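Local structure of chitinase A (Equisetum arvense, 5BUM) at residues G22-V25 against A26-Q29. The protein probably hydrolyses chitin as a plant family 18 glycosidase, this piece being its LysM domain, a carbohydrate-binding module. Residues are numbered along the deposited sequence; the frame is centred on the assembly and turned at random.
Sequences GIDV and ATLQ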
loop_
_atom_site.group_PDB
_atom_site.type_symbol
_atom_site.label_atom_id
_atom_site.label_comp_id
_atom_site.label_asym_id
_atom_site.label_seq_id
_atom_site.Cartn_x
_atom_site.Cartn_y
_atom_site.Cartn_z
ATOM N N GLY A 22 6.037 16.447 10.555
ATOM C CA GLY A 22 5.426 17.598 11.227
ATOM C C GLY A 22 3.895 17.582 11.298
ATOM O O GLY A 22 3.252 18.619 11.591
ATOM N N ILE A 23 3.313 16.418 11.017
ATOM C CA ILE A 23 1.854 16.201 11.036
ATOM C C ILE A 23 1.455 15.227 12.142
ATOM O O ILE A 23 2.302 14.606 12.789
ATOM C CB ILE A 23 1.315 15.644 9.708
ATOM C CG1 ILE A 23 1.937 14.291 9.357
ATOM C CG2 ILE A 23 1.600 16.611 8.564
ATOM C CD1 ILE A 23 1.458 13.807 7.997
ATOM N N ASP A 24 0.151 15.096 12.350
ATOM C CA ASP A 24 -0.350 14.130 13.291
ATOM C C ASP A 24 -0.941 12.940 12.525
ATOM O O ASP A 24 -1.103 12.963 11.288
ATOM C CB ASP A 24 -1.360 14.766 14.262
ATOM C CG ASP A 24 -2.588 15.380 13.553
ATOM O OD1 ASP A 24 -2.796 15.207 12.321
ATOM O OD2 ASP A 24 -3.345 16.080 14.255
ATOM N N VAL A 25 -1.275 11.902 13.278
ATOM C CA VAL A 25 -1.731 10.681 12.657
ATOM C C VAL A 25 -2.995 10.890 11.880
ATOM O O VAL A 25 -3.117 10.341 10.793
ATOM C CB VAL A 25 -1.884 9.543 13.651
ATOM C CG1 VAL A 25 -2.560 8.385 12.936
ATOM C CG2 VAL A 25 -0.487 9.143 14.183
ATOM N N ALA A 26 -3.929 11.681 12.400
ATOM C CA ALA A 26 -5.191 11.929 11.627
ATOM C C ALA A 26 -4.909 12.534 10.285
ATOM O O ALA A 26 -5.540 12.176 9.317
ATOM C CB ALA A 26 -6.149 12.854 12.381
ATOM N N THR A 27 -3.971 13.476 10.226
ATOM C CA THR A 27 -3.606 14.071 8.943
ATOM C C THR A 27 -3.006 13.017 8.040
ATOM O O THR A 27 -3.410 12.881 6.900
ATOM C CB THR A 27 -2.626 15.244 9.073
ATOM O OG1 THR A 27 -3.169 16.237 9.956
ATOM C CG2 THR A 27 -2.389 15.889 7.713
ATOM N N LEU A 28 -2.049 12.257 8.551
ATOM C CA LEU A 28 -1.512 11.138 7.785
ATOM C C LEU A 28 -2.668 10.291 7.252
ATOM O O LEU A 28 -2.599 9.813 6.108
ATOM C CB LEU A 28 -0.633 10.231 8.676
ATOM C CG LEU A 28 0.167 9.143 7.967
ATOM C CD1 LEU A 28 1.051 9.794 6.900
ATOM C CD2 LEU A 28 1.016 8.302 8.922
ATOM N N GLN A 29 -3.690 10.046 8.089
ATOM C CA GLN A 29 -4.828 9.216 7.668
ATOM C C GLN A 29 -5.602 9.911 6.588
ATOM O O GLN A 29 -5.919 9.304 5.582
ATOM C CB GLN A 29 -5.764 8.861 8.812
ATOM C CG GLN A 29 -5.274 7.650 9.605
ATOM C CD GLN A 29 -5.921 7.517 10.991
ATOM O OE1 GLN A 29 -5.964 6.430 11.559
ATOM N NE2 GLN A 29 -6.410 8.630 11.543
HETATM O O HOH W 1 -1.096 17.647 11.318
#
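Ile23 starts the contact, packing over the first turn of helix 25-30. Ile23 CB lies 4.0 Å from Thr27 CB. The extended CG1 branch carries CD1 onward to Leu28, where Ile23 CD1 comes 4.2 Å from Leu28 CD1. Asp24 is the N-cap of this helix. Its CG sits between the backbone N and the carbonyl carbon (chi1 59°), which brings OD1 back over the first turn. OD1 takes two bonds there. Thr27 OG1 donates at 2.6 Å to Asp24 OD1 on the syn side of the carboxylate. Thr27 N donates at 3.0 Å to the same Asp24 OD1 on the anti side. The two donors approach from opposite faces of the carboxylate plane, so this one oxygen is gripped from both faces. A water accepts from Asp24 N and donates to Thr27 OG1, closing a small polar ring. The backbone of Asp24 opens the helical bonding: Leu28 N donates nearly straight (175°) to Asp24 O at 3.0 Å. One residue on, Gln29 N donates to Val25 O at 2.8 Å. The Gln29 side chain passes at a slant across Val25, with Gln29 CD 4.0 Å from Val25 CG1. In the LysM domain, this turn joins helix 14-21, closed by a Schellman motif at Gly22, to helix 25-30. Leu28 packs helix 25-30 on Cys14 and Ile17 of helix 14-21, and Ile23 in the linking loop rests on Ala18 of the same helix.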